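PDB 5NL8: ubiquitin-conjugating enzyme E2-21 kDa from Pichia angusta, which catalyses the covalent attachment of ubiquitin to other proteins as an E2 conjugating enzyme, Pex4, and is probably essential for peroxisome biogenesis. Local coordinates for residues 61-66 with 106-111; 157-162 with 169-174. One frame throughout, in Å; residues are numbered along the deposited sequence.

Contact 1 of 2, residues 61-66 with 106-111; sequences ALWKLE and YKMPHP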
loop_
_atom_site.group_PDB
_atom_site.type_symbol
_atom_site.label_atom_id
_atom_site.label_comp_id
_atom_site.label_asym_id
_atom_site.label_seq_id
_atom_site.Cartn_x
_atom_site.Cartn_y
_atom_site.Cartn_z
ATOM N N ALA A 61 -9.849 -5.872 -2.577
ATOM C CA ALA A 61 -9.694 -4.645 -3.348
ATOM C C ALA A 61 -8.214 -4.323 -3.438
ATOM O O ALA A 61 -7.448 -4.673 -2.540
ATOM C CB ALA A 61 -10.466 -3.500 -2.713
ATOM N N LEU A 62 -7.808 -3.667 -4.520
ATOM C CA LEU A 62 -6.391 -3.403 -4.760
ATOM C C LEU A 62 -6.022 -1.932 -4.567
ATOM O O LEU A 62 -6.811 -1.037 -4.875
ATOM C CB LEU A 62 -6.007 -3.845 -6.173
ATOM C CG LEU A 62 -6.328 -5.290 -6.568
ATOM C CD1 LEU A 62 -6.015 -5.522 -8.039
ATOM C CD2 LEU A 62 -5.561 -6.269 -5.701
ATOM N N TRP A 63 -4.816 -1.697 -4.059
ATOM C CA TRP A 63 -4.269 -0.348 -3.946
ATOM C C TRP A 63 -2.860 -0.261 -4.523
ATOM O O TRP A 63 -2.098 -1.231 -4.501
ATOM C CB TRP A 63 -4.249 0.115 -2.490
ATOM C CG TRP A 63 -5.571 0.588 -2.000
ATOM C CD1 TRP A 63 -6.055 1.861 -2.054
ATOM C CD2 TRP A 63 -6.583 -0.208 -1.378
ATOM N NE1 TRP A 63 -7.313 1.910 -1.496
ATOM C CE2 TRP A 63 -7.662 0.654 -1.074
ATOM C CE3 TRP A 63 -6.689 -1.560 -1.043
ATOM C CZ2 TRP A 63 -8.828 0.203 -0.457
ATOM C CZ3 TRP A 63 -7.850 -2.008 -0.427
ATOM C CH2 TRP A 63 -8.903 -1.127 -0.141
ATOM N N LYS A 64 -2.525 0.920 -5.034
ATOM C CA LYS A 64 -1.209 1.177 -5.599
ATOM C C LYS A 64 -0.348 1.932 -4.594
ATOM O O LYS A 64 -0.847 2.753 -3.820
ATOM C CB LYS A 64 -1.326 1.970 -6.902
ATOM C CG LYS A 64 -0.382 1.530 -8.010
ATOM C CD LYS A 64 -1.108 1.495 -9.353
ATOM C CE LYS A 64 -0.207 1.018 -10.486
ATOM N NZ LYS A 64 0.920 1.958 -10.744
ATOM N N LEU A 65 0.946 1.651 -4.617
ATOM C CA LEU A 65 1.886 2.260 -3.690
ATOM C C LEU A 65 3.082 2.817 -4.440
ATOM O O LEU A 65 3.489 2.274 -5.472
ATOM C CB LEU A 65 2.372 1.242 -2.656
ATOM C CG LEU A 65 1.382 0.549 -1.725
ATOM C CD1 LEU A 65 2.108 -0.530 -0.951
ATOM C CD2 LEU A 65 0.750 1.544 -0.774
ATOM N N GLU A 66 3.642 3.893 -3.901
ATOM C CA GLU A 66 4.903 4.432 -4.382
ATOM C C GLU A 66 5.933 4.398 -3.255
ATOM O O GLU A 66 5.640 4.764 -2.107
ATOM C CB GLU A 66 4.722 5.851 -4.915
ATOM C CG GLU A 66 6.014 6.504 -5.368
ATOM C CD GLU A 66 5.791 7.868 -5.985
ATOM O OE1 GLU A 66 4.753 8.056 -6.656
ATOM O OE2 GLU A 66 6.649 8.754 -5.796
ATOM N N TYR A 106 -8.500 4.406 -5.733
ATOM C CA TYR A 106 -7.558 5.521 -5.664
ATOM C C TYR A 106 -7.852 6.511 -4.539
ATOM O O TYR A 106 -7.501 7.687 -4.635
ATOM C CB TYR A 106 -7.520 6.258 -7.003
ATOM C CG TYR A 106 -6.850 5.463 -8.093
ATOM C CD1 TYR A 106 -5.473 5.293 -8.102
ATOM C CD2 TYR A 106 -7.591 4.875 -9.110
ATOM C CE1 TYR A 106 -4.851 4.566 -9.092
ATOM C CE2 TYR A 106 -6.975 4.143 -10.106
ATOM C CZ TYR A 106 -5.605 3.994 -10.092
ATOM O OH TYR A 106 -4.977 3.270 -11.077
ATOM N N LYS A 107 -8.500 6.030 -3.483
ATOM C CA LYS A 107 -8.633 6.776 -2.236
ATOM C C LYS A 107 -8.344 5.816 -1.085
ATOM O O LYS A 107 -8.813 4.680 -1.100
ATOM C CB LYS A 107 -10.032 7.385 -2.094
ATOM C CG LYS A 107 -10.379 8.474 -3.107
ATOM C CD LYS A 107 -9.702 9.800 -2.777
ATOM C CE LYS A 107 -10.242 10.921 -3.659
ATOM N NZ LYS A 107 -9.540 12.219 -3.429
ATOM N N MET A 108 -7.563 6.252 -0.099
ATOM C CA MET A 108 -7.246 5.391 1.041
ATOM C C MET A 108 -7.631 6.041 2.369
ATOM O O MET A 108 -6.874 6.839 2.923
ATOM C CB MET A 108 -5.757 5.021 1.042
ATOM C CG MET A 108 -5.263 4.332 2.324
ATOM S SD MET A 108 -6.302 2.974 2.910
ATOM C CE MET A 108 -5.930 1.732 1.682
ATOM N N PRO A 109 -8.825 5.705 2.880
ATOM C CA PRO A 109 -9.272 6.160 4.200
ATOM C C PRO A 109 -8.773 5.235 5.306
ATOM O O PRO A 109 -9.230 4.096 5.436
ATOM C CB PRO A 109 -10.795 6.122 4.082
ATOM C CG PRO A 109 -11.058 5.034 3.109
ATOM C CD PRO A 109 -9.887 4.979 2.160
ATOM N N HIS A 110 -7.835 5.733 6.100
ATOM C CA HIS A 110 -7.183 4.918 7.111
ATOM C C HIS A 110 -6.581 5.823 8.175
ATOM O O HIS A 110 -6.046 6.884 7.855
ATOM C CB HIS A 110 -6.104 4.036 6.470
ATOM C CG HIS A 110 -5.480 3.052 7.408
ATOM N ND1 HIS A 110 -4.528 3.412 8.341
ATOM C CD2 HIS A 110 -5.659 1.717 7.552
ATOM C CE1 HIS A 110 -4.155 2.340 9.019
ATOM N NE2 HIS A 110 -4.823 1.301 8.559
ATOM N N PRO A 111 -6.689 5.416 9.447
ATOM C CA PRO A 111 -6.166 6.175 10.588
ATOM C C PRO A 111 -4.711 6.634 10.437
ATOM O O PRO A 111 -4.380 7.720 10.918
ATOM C CB PRO A 111 -6.302 5.183 11.742
ATOM C CG PRO A 111 -7.520 4.394 11.386
ATOM C CD PRO A 111 -7.479 4.249 9.882
#
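W63, on strand 62-68, meets K107 and M108 of the irregular segment 106-111, the backbones coming closest at W63 and Y106, whose CA atoms lie 6.9 Å apart. At the edge of the indole, W63 NE1 donates to K107 O at 3.2 Å, a nearly straight bond with an N-H...O angle of 170°. The oxygen lies in the ring plane, whereas the nitrogen stands 47° above the carbonyl plane and so does not follow a lone pair. Over one face of the indole sits the M108 methyl, with CE 3.4 Å from the centroid of the five-membered ring of W63, a CH-pi contact shifted toward the CE2-NE1 bond: its nearest ring atom is W63 CE2. M108 SD stands farther off, 5.0 Å from the same centroid and oblique to it, completing a Met-aromatic contact. Bends at chi2 and chi3 turn the M108 methyl, not its sulfur, against the ring. The bond at the edge and the methyl on the face probably help fix the rotation of the indole. Around this pair, I179 of helix 168-181 touches W63, while F58, F82 and L146 pack on M108. K107 instead sends its NZ to F85 O. The contact ties the central antiparallel sheet of the UBC fold to the loop carrying H110, P111 and N112, the HPN motif of E2 enzymes, upstream of the predicted catalytic cysteine C121.

Contact 2 of 2, residues 157-162 with 169-174; sequences IDMANL and TAYKDL
M159 and Y171 form the heart of a helix-helix contact in the C-terminal part of the UBC fold, where helices 157-164 and 168-181 follow each other as a helical hairpin. The short segments run roughly antiparallel, at 141°, with their axes 9.9 Å apart at closest approach. The M159 methyl lies over one face of the phenol, with CE 3.7 Å from the centroid of the Y171 ring. This is a CH-pi contact, shifted toward the rim on the CD2-CE2 side, and M159 CE comes nearest to Y171 CE2, at 3.5 Å. M159 SD lies obliquely at 5.1 Å from the centroid of the Y171 ring, making the pair a Met-aromatic contact, and the thioether chain meets the phenol at about a right angle. The sulfur has an apolar neighbour of its own, L174 CD2, 3.6 Å from M159 SD. A methionine chain bent at both chi2 and chi3 places the methyl over the ring and the sulfur beside the leucine.

Next to this pair, L162 points toward the facing helix. Its CB lies near the ring plane at the edge of Y171, CD1 reaches toward the Y171 backbone and the L174 methyl, and CD2 rests on A170 CB. Y171 carries CG anti to the backbone N (chi1 -167°), which lays the phenol under the M159 methyl, with its CD2-CE2 edge toward M159 O, which lies in the ring plane. Further out, P111 packs on both M159 and Y171, and P149 also touches Y171. N156 OD1 accepts a hydrogen bond from M159 N at the start of its helix. Across the helices, the contact closes at the leucine-alanine pair, with L162 CD2 and A170 CB 3.8 Å apart.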
loop_
_atom_site.group_PDB
_atom_site.type_symbol
_atom_site.label_atom_id
_atom_site.label_comp_id
_atom_site.label_asym_id
_atom_site.label_seq_id
_atom_site.Cartn_x
_atom_site.Cartn_y
_atom_site.Cartn_z
ATOM N N ILE A 157 -7.915 11.970 11.386
ATOM C CA ILE A 157 -8.546 12.097 12.698
ATOM C C ILE A 157 -9.871 11.339 12.808
ATOM O O ILE A 157 -10.102 10.631 13.787
ATOM C CB ILE A 157 -8.791 13.578 13.052
ATOM C CG1 ILE A 157 -7.469 14.343 13.071
ATOM C CG2 ILE A 157 -9.484 13.700 14.399
ATOM C CD1 ILE A 157 -6.444 13.755 14.016
ATOM N N ASP A 158 -10.728 11.487 11.802
ATOM C CA ASP A 158 -12.059 10.879 11.819
ATOM C C ASP A 158 -12.017 9.351 11.925
ATOM O O ASP A 158 -12.732 8.758 12.736
ATOM C CB ASP A 158 -12.842 11.286 10.568
ATOM C CG ASP A 158 -13.226 12.757 10.569
ATOM O OD1 ASP A 158 -13.562 13.293 11.648
ATOM O OD2 ASP A 158 -13.193 13.379 9.486
ATOM N N MET A 159 -11.186 8.719 11.100
ATOM C CA MET A 159 -11.063 7.265 11.128
ATOM C C MET A 159 -10.481 6.793 12.459
ATOM O O MET A 159 -10.995 5.851 13.073
ATOM C CB MET A 159 -10.204 6.773 9.963
ATOM C CG MET A 159 -10.782 7.085 8.589
ATOM S SD MET A 159 -12.334 6.231 8.251
ATOM C CE MET A 159 -11.765 4.544 8.058
ATOM N N ALA A 160 -9.421 7.462 12.910
ATOM C CA ALA A 160 -8.785 7.119 14.179
ATOM C C ALA A 160 -9.767 7.217 15.346
ATOM O O ALA A 160 -9.755 6.376 16.244
ATOM C CB ALA A 160 -7.580 8.012 14.428
ATOM N N ASN A 161 -10.620 8.237 15.332
ATOM C CA ASN A 161 -11.615 8.398 16.389
ATOM C C ASN A 161 -12.743 7.381 16.285
ATOM O O ASN A 161 -13.254 6.908 17.302
ATOM C CB ASN A 161 -12.192 9.813 16.374
ATOM C CG ASN A 161 -11.204 10.846 16.873
ATOM O OD1 ASN A 161 -10.210 10.511 17.517
ATOM N ND2 ASN A 161 -11.475 12.113 16.581
ATOM N N LEU A 162 -13.139 7.056 15.058
ATOM C CA LEU A 162 -14.129 6.008 14.842
ATOM C C LEU A 162 -13.628 4.721 15.472
ATOM O O LEU A 162 -14.376 4.011 16.146
ATOM C CB LEU A 162 -14.402 5.801 13.350
ATOM C CG LEU A 162 -15.469 6.692 12.711
ATOM C CD1 LEU A 162 -15.516 6.452 11.218
ATOM C CD2 LEU A 162 -16.834 6.449 13.339
ATOM N N THR A 169 -18.982 -0.466 12.532
ATOM C CA THR A 169 -19.896 -0.434 11.403
ATOM C C THR A 169 -19.672 0.796 10.530
ATOM O O THR A 169 -19.672 0.698 9.305
ATOM C CB THR A 169 -21.361 -0.465 11.873
ATOM O OG1 THR A 169 -21.570 -1.607 12.714
ATOM C CG2 THR A 169 -22.304 -0.537 10.680
ATOM N N ALA A 170 -19.474 1.949 11.162
ATOM C CA ALA A 170 -19.277 3.194 10.422
ATOM C C ALA A 170 -17.948 3.175 9.666
ATOM O O ALA A 170 -17.865 3.608 8.517
ATOM C CB ALA A 170 -19.340 4.383 11.364
ATOM N N TYR A 171 -16.918 2.671 10.337
ATOM C CA TYR A 171 -15.598 2.442 9.757
ATOM C C TYR A 171 -15.700 1.608 8.475
ATOM O O TYR A 171 -15.322 2.054 7.374
ATOM C CB TYR A 171 -14.724 1.740 10.801
ATOM C CG TYR A 171 -13.239 1.683 10.536
ATOM C CD1 TYR A 171 -12.690 0.674 9.758
ATOM C CD2 TYR A 171 -12.378 2.608 11.113
ATOM C CE1 TYR A 171 -11.327 0.605 9.534
ATOM C CE2 TYR A 171 -11.015 2.549 10.895
ATOM C CZ TYR A 171 -10.495 1.545 10.103
ATOM O OH TYR A 171 -9.139 1.477 9.884
ATOM N N LYS A 172 -16.239 0.401 8.636
ATOM C CA LYS A 172 -16.440 -0.528 7.529
ATOM C C LYS A 172 -17.238 0.101 6.389
ATOM O O LYS A 172 -16.863 -0.015 5.223
ATOM C CB LYS A 172 -17.154 -1.794 8.015
ATOM C CG LYS A 172 -16.257 -2.804 8.720
ATOM C CD LYS A 172 -17.082 -3.952 9.294
ATOM C CE LYS A 172 -16.240 -4.872 10.170
ATOM N NZ LYS A 172 -14.969 -5.282 9.506
ATOM N N ASP A 173 -18.340 0.762 6.735
ATOM C CA ASP A 173 -19.212 1.393 5.746
ATOM C C ASP A 173 -18.491 2.476 4.950
ATOM O O ASP A 173 -18.699 2.613 3.744
ATOM C CB ASP A 173 -20.445 1.990 6.423
ATOM C CG ASP A 173 -21.451 0.937 6.837
ATOM O OD1 ASP A 173 -22.531 1.313 7.339
ATOM O OD2 ASP A 173 -21.164 -0.266 6.655
ATOM N N LEU A 174 -17.648 3.244 5.631
ATOM C CA LEU A 174 -16.880 4.297 4.977
ATOM C C LEU A 174 -15.889 3.693 3.975
ATOM O O LEU A 174 -15.851 4.092 2.796
ATOM C CB LEU A 174 -16.150 5.146 6.020
ATOM C CG LEU A 174 -16.058 6.655 5.785
ATOM C CD1 LEU A 174 -17.399 7.230 5.359
ATOM C CD2 LEU A 174 -15.558 7.342 7.039
#

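Contact 1 is complete by residue 111, well before contact 2 begins at 157, and their centres lie 15 Å apart within the same UBC fold. Contact 1 is buried near the middle of the molecule, between strand 62-68 and the loop after strand 104-105; contact 2 lies about 19 Å from the chain centre, between the helices 157-164 and 168-181. They meet chiefly at P111, whose CD packs 3.2 Å from Y171 OH and 3.7 Å from M159 CB, and P109 O also packs 3.7 Å from M159 CE. Helix 168-181 also touches W63 through I179. The HPN loop thus bridges the central sheet and the C-terminal helical hairpin, joining both to the chain that leads toward C121.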